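Local coordinates for protein alpha-1,2-mannosyltransferase (Ktr4), putative (Neosartorya fumigata, PDB 7BOP) that is a putative fungal alpha-1,2-mannosyltransferase of the GT-A clan that holds guanosine-5'-diphosphate with a manganese ion, at residues A[17-21]-A[32-36]; A[45-50]-A[209-214]; A[57-61]-A[122-126]; A[68-73]-A[187-193]; A[200-204]-A[354-358]. One frame throughout, in Å; residues are numbered along the deposited sequence.

Interaction 1. Residues A[17-21]-A[32-36]; sequences SHGPS and GMKRD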
# COMPACT_ATOMS: atom_id res chain seq x y z
N SER A 17 -3.91 -8.92 24.71
CA SER A 17 -4.44 -7.52 24.68
C SER A 17 -4.79 -7.09 23.26
O SER A 17 -5.92 -6.64 23.00
CB SER A 17 -3.41 -6.56 25.29
OG SER A 17 -4.00 -5.30 25.54
N HIS A 18 -3.83 -7.27 22.34
CA HIS A 18 -4.04 -7.05 20.89
C HIS A 18 -4.79 -8.20 20.16
O HIS A 18 -4.79 -8.25 18.92
CB HIS A 18 -2.68 -6.79 20.18
CG HIS A 18 -1.78 -7.99 20.13
ND1 HIS A 18 -1.95 -9.02 19.22
CD2 HIS A 18 -0.69 -8.32 20.86
CE1 HIS A 18 -1.01 -9.93 19.41
NE2 HIS A 18 -0.23 -9.53 20.40
N GLY A 19 -5.41 -9.11 20.92
CA GLY A 19 -6.14 -10.24 20.35
C GLY A 19 -7.50 -9.86 19.78
O GLY A 19 -7.94 -8.71 19.87
N PRO A 20 -8.19 -10.85 19.17
CA PRO A 20 -9.50 -10.62 18.58
C PRO A 20 -10.63 -10.53 19.61
O PRO A 20 -10.59 -11.22 20.63
CB PRO A 20 -9.70 -11.85 17.69
CG PRO A 20 -8.90 -12.92 18.36
CD PRO A 20 -7.71 -12.23 18.94
N SER A 21 -11.60 -9.66 19.33
CA SER A 21 -12.85 -9.58 20.08
C SER A 21 -13.93 -10.35 19.32
O SER A 21 -14.07 -10.16 18.10
CB SER A 21 -13.29 -8.12 20.25
OG SER A 21 -14.53 -8.02 20.94
N GLY A 32 -13.46 -7.23 15.46
CA GLY A 32 -12.33 -6.31 15.50
C GLY A 32 -11.41 -6.54 16.69
O GLY A 32 -11.48 -7.59 17.36
N MET A 33 -10.54 -5.57 16.96
CA MET A 33 -9.55 -5.73 18.02
C MET A 33 -10.14 -5.46 19.39
O MET A 33 -11.00 -4.60 19.53
CB MET A 33 -8.35 -4.83 17.78
CG MET A 33 -7.12 -5.41 18.43
SD MET A 33 -5.61 -4.67 17.85
CE MET A 33 -5.56 -4.96 16.11
N LYS A 34 -9.69 -6.22 20.39
CA LYS A 34 -10.12 -6.05 21.78
C LYS A 34 -9.55 -4.77 22.35
O LYS A 34 -10.29 -3.91 22.81
CB LYS A 34 -9.67 -7.23 22.67
CG LYS A 34 -10.59 -8.44 22.67
CD LYS A 34 -9.92 -9.68 23.27
CE LYS A 34 -9.57 -9.53 24.74
NZ LYS A 34 -8.71 -10.65 25.19
N ARG A 35 -8.22 -4.68 22.36
CA ARG A 35 -7.52 -3.49 22.84
C ARG A 35 -6.50 -3.06 21.80
O ARG A 35 -5.52 -3.76 21.54
CB ARG A 35 -6.86 -3.69 24.20
CG ARG A 35 -6.65 -2.35 24.89
CD ARG A 35 -5.72 -2.40 26.09
NE ARG A 35 -5.37 -1.04 26.52
CZ ARG A 35 -4.44 -0.26 25.95
NH1 ARG A 35 -4.22 0.96 26.44
NH2 ARG A 35 -3.74 -0.68 24.89
N ASP A 36 -6.75 -1.91 21.20
CA ASP A 36 -5.92 -1.43 20.11
C ASP A 36 -4.60 -0.89 20.69
O ASP A 36 -4.64 -0.01 21.55
CB ASP A 36 -6.70 -0.36 19.35
CG ASP A 36 -6.15 -0.08 17.96
OD1 ASP A 36 -4.91 -0.09 17.75
OD2 ASP A 36 -6.96 0.16 17.05
O HOH W 1 -3.09 -3.83 23.06

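Interaction 2. Residues A[45-50]-A[209-214]; sequences PEGHLW and RFMEDR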
# COMPACT_ATOMS: atom_id res chain seq x y z
N PRO A 45 10.24 5.52 16.48
CA PRO A 45 11.02 4.28 16.56
C PRO A 45 12.37 4.49 17.26
O PRO A 45 12.82 5.62 17.42
CB PRO A 45 11.22 3.89 15.09
CG PRO A 45 10.87 5.08 14.28
CD PRO A 45 9.96 5.93 15.09
N GLU A 46 12.99 3.39 17.67
CA GLU A 46 14.28 3.45 18.36
C GLU A 46 15.40 3.59 17.35
O GLU A 46 15.21 3.39 16.15
CB GLU A 46 14.48 2.21 19.22
CG GLU A 46 13.44 2.06 20.32
CD GLU A 46 13.87 1.13 21.45
OE1 GLU A 46 14.73 0.25 21.23
OE2 GLU A 46 13.33 1.28 22.57
N GLY A 47 16.59 3.92 17.85
CA GLY A 47 17.79 4.06 17.03
C GLY A 47 17.95 5.47 16.52
O GLY A 47 17.21 6.39 16.90
N HIS A 48 18.94 5.65 15.65
CA HIS A 48 19.26 6.97 15.12
C HIS A 48 18.17 7.42 14.13
O HIS A 48 17.72 6.63 13.29
CB HIS A 48 20.63 6.96 14.45
CG HIS A 48 20.97 8.25 13.78
ND1 HIS A 48 21.32 9.38 14.49
CD2 HIS A 48 20.97 8.60 12.48
CE1 HIS A 48 21.54 10.37 13.64
NE2 HIS A 48 21.34 9.93 12.42
N LEU A 49 17.73 8.67 14.26
CA LEU A 49 16.75 9.25 13.36
C LEU A 49 17.34 10.52 12.75
O LEU A 49 17.99 11.29 13.43
CB LEU A 49 15.45 9.57 14.11
CG LEU A 49 14.74 8.37 14.75
CD1 LEU A 49 13.57 8.82 15.63
CD2 LEU A 49 14.28 7.38 13.69
N TRP A 50 17.09 10.71 11.46
CA TRP A 50 17.56 11.90 10.75
C TRP A 50 16.54 13.01 10.90
O TRP A 50 15.39 12.86 10.48
CB TRP A 50 17.80 11.55 9.28
CG TRP A 50 18.92 10.60 9.12
CD1 TRP A 50 18.86 9.24 9.08
CD2 TRP A 50 20.31 10.94 9.03
NE1 TRP A 50 20.12 8.71 8.94
CE2 TRP A 50 21.03 9.73 8.92
CE3 TRP A 50 21.01 12.16 9.03
CZ2 TRP A 50 22.43 9.70 8.81
CZ3 TRP A 50 22.40 12.13 8.91
CH2 TRP A 50 23.10 10.91 8.80
N ARG A 209 15.09 7.48 5.16
CA ARG A 209 16.37 7.08 5.73
C ARG A 209 16.20 6.20 6.97
O ARG A 209 17.07 5.39 7.27
CB ARG A 209 17.24 8.30 6.02
CG ARG A 209 17.57 9.03 4.73
CD ARG A 209 18.64 10.09 4.93
NE ARG A 209 19.95 9.50 5.22
CZ ARG A 209 21.08 10.20 5.43
NH1 ARG A 209 21.07 11.54 5.40
NH2 ARG A 209 22.21 9.56 5.68
N PHE A 210 15.07 6.33 7.66
CA PHE A 210 14.69 5.34 8.68
C PHE A 210 14.67 3.94 8.04
O PHE A 210 15.29 3.02 8.56
CB PHE A 210 13.35 5.70 9.34
CG PHE A 210 12.72 4.57 10.09
CD1 PHE A 210 13.15 4.24 11.36
CD2 PHE A 210 11.72 3.81 9.50
CE1 PHE A 210 12.58 3.17 12.06
CE2 PHE A 210 11.13 2.75 10.19
CZ PHE A 210 11.57 2.43 11.47
N MET A 211 13.99 3.82 6.90
CA MET A 211 13.91 2.55 6.15
C MET A 211 15.30 2.09 5.70
O MET A 211 15.69 0.94 5.90
CB MET A 211 13.05 2.67 4.89
CG MET A 211 11.59 3.08 5.11
SD MET A 211 10.56 1.73 5.67
CE MET A 211 10.50 0.67 4.24
N GLU A 212 16.05 3.01 5.08
CA GLU A 212 17.35 2.68 4.52
C GLU A 212 18.37 2.23 5.56
O GLU A 212 19.05 1.22 5.35
CB GLU A 212 17.90 3.85 3.71
CG GLU A 212 19.19 3.51 2.99
CD GLU A 212 19.55 4.51 1.92
OE1 GLU A 212 20.03 4.07 0.86
OE2 GLU A 212 19.35 5.72 2.13
N ASP A 213 18.46 2.95 6.67
CA ASP A 213 19.43 2.63 7.72
C ASP A 213 19.15 1.29 8.38
O ASP A 213 20.08 0.68 8.90
CB ASP A 213 19.44 3.69 8.82
CG ASP A 213 19.98 5.03 8.34
OD1 ASP A 213 20.54 5.07 7.23
OD2 ASP A 213 19.80 6.03 9.06
N ARG A 214 17.89 0.84 8.35
CA ARG A 214 17.52 -0.46 8.92
C ARG A 214 17.30 -1.56 7.87
O ARG A 214 16.83 -2.66 8.21
CB ARG A 214 16.28 -0.28 9.80
CG ARG A 214 16.57 0.51 11.05
CD ARG A 214 15.32 1.17 11.62
NE ARG A 214 15.66 2.08 12.70
CZ ARG A 214 16.20 3.29 12.54
NH1 ARG A 214 16.46 3.77 11.32
NH2 ARG A 214 16.47 4.03 13.61
O HOH W 2 14.35 0.97 15.04
O HOH W 3 17.33 6.48 10.50

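Interaction 3. Residues A[57-61]-A[122-126]; sequences YAPNS and TKAKC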
# COMPACT_ATOMS: atom_id res chain seq x y z
N TYR A 57 18.10 19.94 4.62
CA TYR A 57 16.96 19.45 3.85
C TYR A 57 16.32 20.57 3.04
O TYR A 57 15.15 20.49 2.67
CB TYR A 57 15.94 18.77 4.78
CG TYR A 57 16.28 17.34 5.15
CD1 TYR A 57 16.05 16.29 4.26
CD2 TYR A 57 16.78 17.02 6.41
CE1 TYR A 57 16.35 14.97 4.60
CE2 TYR A 57 17.07 15.71 6.77
CZ TYR A 57 16.85 14.69 5.87
OH TYR A 57 17.14 13.40 6.23
N ALA A 58 17.10 21.61 2.70
CA ALA A 58 16.60 22.70 1.87
C ALA A 58 16.12 22.14 0.51
O ALA A 58 16.77 21.27 -0.06
CB ALA A 58 17.66 23.78 1.67
N PRO A 59 14.99 22.65 0.01
CA PRO A 59 14.38 22.07 -1.19
C PRO A 59 15.25 22.12 -2.45
O PRO A 59 15.15 21.23 -3.29
CB PRO A 59 13.09 22.88 -1.38
CG PRO A 59 13.28 24.11 -0.59
CD PRO A 59 14.23 23.80 0.52
N ASN A 60 16.08 23.15 -2.58
CA ASN A 60 16.93 23.29 -3.77
C ASN A 60 18.43 23.09 -3.51
O ASN A 60 19.24 23.34 -4.40
CB ASN A 60 16.63 24.65 -4.42
CG ASN A 60 15.18 24.76 -4.86
OD1 ASN A 60 14.67 23.89 -5.56
ND2 ASN A 60 14.50 25.81 -4.42
N SER A 61 18.80 22.61 -2.32
CA SER A 61 20.19 22.28 -2.02
C SER A 61 20.68 21.11 -2.87
O SER A 61 19.97 20.11 -3.04
CB SER A 61 20.37 21.93 -0.54
OG SER A 61 21.67 21.42 -0.29
N THR A 122 3.97 22.69 -2.67
CA THR A 122 5.22 22.12 -2.16
C THR A 122 6.40 22.97 -2.60
O THR A 122 6.36 23.57 -3.67
CB THR A 122 5.40 20.65 -2.62
OG1 THR A 122 6.60 20.11 -2.07
CG2 THR A 122 5.47 20.53 -4.13
N LYS A 123 7.43 23.00 -1.77
CA LYS A 123 8.71 23.63 -2.14
C LYS A 123 9.60 22.67 -2.90
O LYS A 123 10.58 23.09 -3.50
CB LYS A 123 9.45 24.13 -0.91
CG LYS A 123 8.65 25.08 -0.02
CD LYS A 123 9.48 25.66 1.12
CE LYS A 123 10.13 24.61 2.04
NZ LYS A 123 9.18 23.64 2.66
N ALA A 124 9.28 21.37 -2.85
CA ALA A 124 10.09 20.37 -3.54
C ALA A 124 9.79 20.36 -5.03
O ALA A 124 8.77 20.89 -5.47
CB ALA A 124 9.86 18.98 -2.96
N LYS A 125 10.66 19.71 -5.80
CA LYS A 125 10.44 19.51 -7.23
C LYS A 125 9.29 18.54 -7.45
O LYS A 125 9.20 17.52 -6.76
CB LYS A 125 11.69 18.96 -7.92
CG LYS A 125 12.92 19.87 -7.91
CD LYS A 125 13.82 19.64 -6.70
CE LYS A 125 15.28 19.98 -6.99
NZ LYS A 125 15.49 21.43 -7.25
N CYS A 126 8.42 18.87 -8.40
CA CYS A 126 7.35 18.00 -8.87
C CYS A 126 7.67 17.52 -10.27
O CYS A 126 8.11 18.31 -11.11
CB CYS A 126 6.03 18.74 -8.92
SG CYS A 126 5.34 19.11 -7.30
O HOH W 4 13.16 18.93 -3.49
O HOH W 5 11.37 25.70 -3.84
O HOH W 6 12.22 22.61 -5.79

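Interaction 4. Residues A[68-73]-A[187-193]; sequences NAALIS and YKYYWRV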
# COMPACT_ATOMS: atom_id res chain seq x y z
N ASN A 68 17.80 8.62 -2.15
CA ASN A 68 17.16 8.52 -3.47
C ASN A 68 15.74 7.92 -3.35
O ASN A 68 15.50 6.73 -3.60
CB ASN A 68 18.02 7.78 -4.50
CG ASN A 68 18.44 6.40 -4.06
OD1 ASN A 68 18.58 6.12 -2.87
ND2 ASN A 68 18.65 5.51 -5.03
N ALA A 69 14.82 8.79 -2.97
CA ALA A 69 13.43 8.42 -2.70
C ALA A 69 12.49 9.50 -3.21
O ALA A 69 12.90 10.66 -3.38
CB ALA A 69 13.24 8.18 -1.21
N ALA A 70 11.24 9.12 -3.46
CA ALA A 70 10.24 10.05 -3.93
C ALA A 70 8.87 9.72 -3.35
O ALA A 70 8.56 8.57 -3.05
CB ALA A 70 10.17 10.02 -5.45
N LEU A 71 8.06 10.76 -3.20
CA LEU A 71 6.63 10.63 -3.00
C LEU A 71 6.05 10.37 -4.39
O LEU A 71 6.39 11.11 -5.33
CB LEU A 71 6.05 11.92 -2.42
CG LEU A 71 6.65 12.33 -1.07
CD1 LEU A 71 6.33 13.77 -0.73
CD2 LEU A 71 6.19 11.39 0.04
N ILE A 72 5.22 9.34 -4.54
CA ILE A 72 4.64 9.00 -5.85
C ILE A 72 3.14 8.85 -5.76
O ILE A 72 2.59 8.51 -4.70
CB ILE A 72 5.27 7.73 -6.49
CG1 ILE A 72 4.90 6.44 -5.75
CG2 ILE A 72 6.79 7.87 -6.59
CD1 ILE A 72 5.38 5.19 -6.46
N SER A 73 2.47 9.13 -6.88
CA SER A 73 1.02 9.03 -6.92
C SER A 73 0.53 8.77 -8.33
O SER A 73 0.85 9.53 -9.24
CB SER A 73 0.38 10.29 -6.34
OG SER A 73 -1.03 10.17 -6.24
N TYR A 187 15.84 5.73 -8.38
CA TYR A 187 15.27 5.76 -7.03
C TYR A 187 15.26 4.37 -6.43
O TYR A 187 15.10 3.39 -7.15
CB TYR A 187 13.85 6.32 -7.10
CG TYR A 187 13.82 7.79 -7.42
CD1 TYR A 187 13.84 8.24 -8.73
CD2 TYR A 187 13.79 8.73 -6.40
CE1 TYR A 187 13.83 9.61 -9.02
CE2 TYR A 187 13.78 10.09 -6.67
CZ TYR A 187 13.80 10.52 -7.98
OH TYR A 187 13.78 11.86 -8.23
N LYS A 188 15.44 4.30 -5.12
CA LYS A 188 15.35 3.05 -4.37
C LYS A 188 14.08 2.97 -3.49
O LYS A 188 13.58 1.88 -3.29
CB LYS A 188 16.59 2.87 -3.50
CG LYS A 188 16.64 1.55 -2.75
CD LYS A 188 18.01 1.33 -2.11
CE LYS A 188 18.06 0.05 -1.30
NZ LYS A 188 17.77 -1.14 -2.14
N TYR A 189 13.60 4.10 -2.95
CA TYR A 189 12.43 4.09 -2.06
C TYR A 189 11.31 4.95 -2.60
O TYR A 189 11.55 5.96 -3.27
CB TYR A 189 12.80 4.52 -0.64
CG TYR A 189 13.83 3.62 -0.01
CD1 TYR A 189 13.46 2.46 0.66
CD2 TYR A 189 15.19 3.90 -0.12
CE1 TYR A 189 14.41 1.61 1.23
CE2 TYR A 189 16.15 3.07 0.44
CZ TYR A 189 15.76 1.92 1.11
OH TYR A 189 16.71 1.09 1.65
N TYR A 190 10.08 4.55 -2.29
CA TYR A 190 8.92 5.31 -2.67
C TYR A 190 7.95 5.38 -1.50
O TYR A 190 7.94 4.48 -0.64
CB TYR A 190 8.24 4.69 -3.90
CG TYR A 190 7.50 3.39 -3.60
CD1 TYR A 190 8.20 2.19 -3.50
CD2 TYR A 190 6.12 3.37 -3.40
CE1 TYR A 190 7.54 1.00 -3.20
CE2 TYR A 190 5.45 2.18 -3.11
CZ TYR A 190 6.17 1.01 -3.01
OH TYR A 190 5.54 -0.18 -2.72
N TRP A 191 7.17 6.45 -1.48
CA TRP A 191 6.02 6.61 -0.57
C TRP A 191 4.84 6.85 -1.50
O TRP A 191 4.72 7.91 -2.11
CB TRP A 191 6.24 7.78 0.39
CG TRP A 191 5.16 8.04 1.42
CD1 TRP A 191 3.85 7.64 1.38
CD2 TRP A 191 5.31 8.78 2.64
NE1 TRP A 191 3.19 8.08 2.49
CE2 TRP A 191 4.05 8.78 3.28
CE3 TRP A 191 6.38 9.44 3.25
CZ2 TRP A 191 3.83 9.40 4.52
CZ3 TRP A 191 6.17 10.07 4.48
CH2 TRP A 191 4.90 10.04 5.10
N ARG A 192 3.98 5.84 -1.62
CA ARG A 192 2.79 5.92 -2.44
C ARG A 192 1.69 6.70 -1.73
O ARG A 192 1.37 6.43 -0.57
CB ARG A 192 2.28 4.52 -2.80
CG ARG A 192 0.93 4.52 -3.50
CD ARG A 192 0.61 3.14 -4.05
NE ARG A 192 -0.82 2.99 -4.28
CZ ARG A 192 -1.43 1.82 -4.50
NH1 ARG A 192 -0.74 0.68 -4.54
NH2 ARG A 192 -2.75 1.80 -4.68
N VAL A 193 1.10 7.64 -2.45
CA VAL A 193 0.06 8.52 -1.95
C VAL A 193 -1.13 8.47 -2.90
O VAL A 193 -0.95 8.43 -4.12
CB VAL A 193 0.59 9.97 -1.88
CG1 VAL A 193 -0.46 10.90 -1.27
CG2 VAL A 193 1.89 10.03 -1.09

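Interaction 5. Residues A[200-204]-A[354-358]; sequences FCNVD and KCSKC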
# COMPACT_ATOMS: atom_id res chain seq x y z
N PHE A 200 -2.63 12.86 9.94
CA PHE A 200 -3.04 13.50 11.18
C PHE A 200 -1.92 13.92 12.12
O PHE A 200 -2.17 14.70 13.02
CB PHE A 200 -3.98 12.58 11.96
CG PHE A 200 -5.24 12.21 11.23
CD1 PHE A 200 -6.19 13.17 10.92
CD2 PHE A 200 -5.49 10.88 10.86
CE1 PHE A 200 -7.36 12.82 10.25
CE2 PHE A 200 -6.65 10.52 10.21
CZ PHE A 200 -7.60 11.50 9.90
N CYS A 201 -0.70 13.39 11.93
CA CYS A 201 0.37 13.51 12.93
C CYS A 201 1.65 14.07 12.34
O CYS A 201 2.08 13.64 11.28
CB CYS A 201 0.72 12.16 13.56
SG CYS A 201 -0.71 11.24 14.14
N ASN A 202 2.25 15.02 13.05
CA ASN A 202 3.59 15.49 12.68
C ASN A 202 4.56 14.34 12.83
O ASN A 202 4.53 13.61 13.81
CB ASN A 202 4.03 16.67 13.55
CG ASN A 202 3.24 17.93 13.24
OD1 ASN A 202 2.80 18.13 12.12
ND2 ASN A 202 3.06 18.77 14.24
N VAL A 203 5.40 14.16 11.82
CA VAL A 203 6.45 13.16 11.83
C VAL A 203 7.77 13.93 11.69
O VAL A 203 7.95 14.68 10.71
CB VAL A 203 6.23 12.15 10.71
CG1 VAL A 203 7.39 11.15 10.62
CG2 VAL A 203 4.93 11.40 10.94
N ASP A 204 8.66 13.76 12.66
CA ASP A 204 9.85 14.60 12.79
C ASP A 204 11.16 13.89 12.49
O ASP A 204 12.22 14.32 12.94
CB ASP A 204 9.87 15.21 14.20
CG ASP A 204 8.75 16.21 14.40
OD1 ASP A 204 8.51 17.01 13.49
OD2 ASP A 204 8.10 16.18 15.46
N LYS A 354 1.58 14.59 18.95
CA LYS A 354 1.86 15.07 17.59
C LYS A 354 0.66 15.02 16.63
O LYS A 354 0.74 15.55 15.52
CB LYS A 354 3.04 14.31 17.00
CG LYS A 354 4.31 14.54 17.80
CD LYS A 354 5.49 13.78 17.24
CE LYS A 354 6.72 14.05 18.09
NZ LYS A 354 7.96 13.90 17.29
N CYS A 355 -0.43 14.37 17.05
CA CYS A 355 -1.59 14.16 16.21
C CYS A 355 -2.71 15.10 16.58
O CYS A 355 -2.79 15.56 17.70
CB CYS A 355 -2.10 12.73 16.38
SG CYS A 355 -0.79 11.51 16.16
N SER A 356 -3.57 15.38 15.61
CA SER A 356 -4.85 16.03 15.90
C SER A 356 -5.90 15.59 14.89
O SER A 356 -5.56 15.06 13.83
CB SER A 356 -4.68 17.55 15.90
OG SER A 356 -4.28 17.98 14.62
N LYS A 357 -7.17 15.79 15.25
CA LYS A 357 -8.34 15.54 14.38
C LYS A 357 -8.63 14.08 14.04
O LYS A 357 -9.35 13.80 13.08
CB LYS A 357 -8.25 16.37 13.09
CG LYS A 357 -8.14 17.87 13.33
CD LYS A 357 -8.23 18.67 12.03
CE LYS A 357 -8.63 20.12 12.28
NZ LYS A 357 -8.77 20.88 11.01
N CYS A 358 -8.09 13.14 14.80
CA CYS A 358 -8.50 11.74 14.71
C CYS A 358 -8.65 11.18 16.12
O CYS A 358 -8.02 11.65 17.06
CB CYS A 358 -7.54 10.91 13.84
SG CYS A 358 -5.86 10.62 14.47
O HOH W 7 8.21 12.08 14.87

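Interaction 1. Residues A[17-21]-A[32-36]
Ser17 lies with its hydroxyl against the aliphatic stem of Arg35, while the edge of the Arg35 guanidinium has a water molecule in its plane. That water bridges the two segments, hydrogen-bonded to Ser17 OG and donating to Arg35 O at 2.9 Å. The side chain of His18, the other flat group, leaves the backbone away from 32-36, and its nearest atom, CB, is 4.3 Å from Met33 SD. Ser17 OG is 3.4 Å from Arg35 CD, with Arg35 CG anti to the backbone N (chi1 -157°) and the chain extended.

The polar bonds that cross directly are all between main chains. Lys34 N donates to Gly19 O at 3.1 Å and Ser21 N to Gly32 O at 2.9 Å, both nearly straight, whereas the bond from Arg35 N to Ser17 O is weak. Pro20 and Met33 form an antiparallel non-hydrogen-bonded pair with diverging side chains. Lys34 lies alongside the chain of 17-21, its CD 3.1 Å from Pro20 O and its CG 3.6 Å from Ser21 CB. Met33 CG lies 3.7 Å from His18 O; that carbonyl oxygen is buried without a polar partner in the model.

The pair belongs to a small antiparallel ladder, continued by backbone bonding of Ser21 with Asn31. Asp36 reaches Arg376 by a salt bridge, and Arg35 reaches Asp40. Met33 and His18 both pack on Phe380, which places the N-terminal segment and the 32-36 corner against helix 376-382.

Interaction 2. Residues A[45-50]-A[209-214]
Arg209 crosses over Trp50 and can be followed outward. Its CB sits 3.6 Å from Trp50 CD1, and its CD stands over the five-membered ring. A bend at chi3 (69°) then lays the guanidinium flat on the indole: CZ is 3.6 Å from the centroid of the six-membered ring, with the planes 17° apart, a cation-pi stack. At the tip, NH2 comes to 3.1 Å from Trp50 CZ2, while NH1 is held by Ala65 O. The opposite face of the indole is covered by His48 NE2, and at the ring edge Trp50 NE1 donates, in the ring plane, to the syn lone pair of Asp213 OD2 at 2.7 Å.

The contact joins the C-terminal part of helix 207-213 to the long loop that precedes strand 69-74 of this GT-A family protein. Arg214, the first residue past that helix, uses a single nitrogen twice: NH2 donates to Glu46 O and to His48 O, each at 2.9 Å. Its NH1 turns back to Phe210 O, and one water joins NE to Glu46 O, so the guanidinium is pinned in rotation. Pro45 CG packs at 3.4 Å against Phe210 CE1, the two side chains crossing at a slant.

Interaction 3. Residues A[57-61]-A[122-126]
Pro59 makes the tight half of this contact by pressing on the backbone of Lys123. Its CB lies 3.3 Å from Lys123 O, and its CG meets Lys123 CB at 3.8 Å as the two side chains pass at a slant. Pro59 is the second residue of the type I beta turn from Ala58 to Ser61, and its CB points toward 122-126. The main chain of 122-126 is itself shaped by an ST turn, in which Thr122 OG1 accepts from Ala124 N. Lys123 does not use its ammonium here: its chain bends at chi3 and chi4 and NZ bonds to Ser96 O and Asn99.

The other half is wet. Lys125 NZ donates to a lone pair of Asn60 OD1, in the carbonyl plane, at 3.1 Å. A twisted chain, chi2 91° and a further bend at chi4, brings the ammonium back to the turn. Two waters, one at Asn60 ND2 and one donating to Asn60 OD1 at 2.8 Å, both donate to Lys123 O, at 2.7 Å and 2.9 Å. A third donates to Pro59 O.

Lys125 leads into strand 126-130 of the main sheet, which pairs parallel with 102-106, and bonds by its backbone to Trp102. The contact thus joins the loop before strand 69-74 to that region through a small proline contact. Beyond it, the chemistry is exposed and solvent-bridged: the neutral Asn60 amide is probably polarised by the Lys125 ammonium, and Lys123 O gets its hydrogen bonds from water.

Interaction 4. Residues A[68-73]-A[187-193]
Two neighbouring parallel strands of the main sheet, 69-74 and 189-192, form this contact in the nucleotide-binding half of the GT-A fold. Trp191 is bonded through both its N-H and its C=O to the residues flanking Leu71: Trp191 N donates to Ala70 O at 3.0 Å and Ile72 N to Trp191 O at 2.9 Å. The ladder closes with Val193 N to Ile72 O at 2.8 Å, and Ser73 OG adds a bond to Val193 O. At the start, Asn68 O is gripped by Lys188 N, with a weak second bond from Tyr189 N. The axes of the two short strand segments cross at -31°, their directions running roughly parallel.

Side chains pair on two faces. On the face of Ala69, Leu71, Tyr189 and Trp191, Leu71 CD2 sits 3.6 Å from Trp191 CB, the side chains running together. On the face of Ala70, Ile72, Tyr190 and Arg192, Ile72 CG1 takes the crowded position between backbone N and carbonyl carbon (chi1 70°), which brings CD1 to 3.6 Å from Tyr190 CD2. The Tyr187 ring meets Ala69 O with its edge.

Trp191 is covered by helices 80-98 and 207-213. Arg192 binds Asp316 and also Glu194, a manganese ligand, making it a second-shell neighbour of the metal. Parallel strands that run out into loops holding nucleotide and metal are typical of the Rossmann-like GT-A core.

Interaction 5. Residues A[200-204]-A[354-358]
Phe200 turns one face of its ring to Cys358, whose CB stands over the ring centre 3.6 Å from the centroid, in a CH-pi contact. Cys358 SG lies obliquely to the same ring at 4.1 Å from its centroid, a sulfur-aromatic contact. This SG sits between the backbone N and the carbonyl carbon (chi1 68°) and is bonded to Cys349 SG. Lys357 O and Ser356 O lie at a slant to the ring.

Next to it, Cys201 and Cys355 are joined by a disulfide of 2.0 Å between their SG atoms, with chi3 103°. Both SG atoms are placed alike, anti to their own carbonyl carbons, and Cys201 CA is 3.9 Å from Cys355 CA. The segments run nearly antiparallel, and hydrogen bonds flank the crosslink on both sides: Ser356 N to Phe200 O at 3.0 Å and Asn202 N to Lys354 O at 2.9 Å. This single bridge and its disulfide tie the loop after strand 198-199 to the cysteine-rich segment between strand 346-348 and helix 376-382; the Cys358-Cys349 disulfide staples that later region to itself.

Lys354 then runs extended along 200-204, its CB 3.6 Å from Asn202 O. NZ meets Asp204 OD2 in a salt bridge at 2.9 Å, approaching from the anti side and tilted slightly from the carboxylate plane. A water bridges NZ and Asp204 N, and Asp204 OD1 has a second charged partner in Lys97.

Overall arrangement
Interaction 4 lies nearest the GDP site: the side chain of Arg192 comes to about 5 Å from GDP, and strand 69-74 leads into Leu74, Val75 and Arg76 of its pocket. Interaction 2 touches interaction 4 where Glu212 CA packs on Tyr189 OH at 3.3 Å; their centres are about 17 Å apart. It also touches interaction 3, where Tyr57 OH packs against Trp50 CB at 3.6 Å. Interactions 2 and 3 share the long loop before strand 69-74. Interaction 5 comes within about 4 Å of interaction 2 at the nearest atoms without touching. Interaction 1 is remote, its centre about 33 Å from that of interaction 4, on the opposite side of the chain's centre.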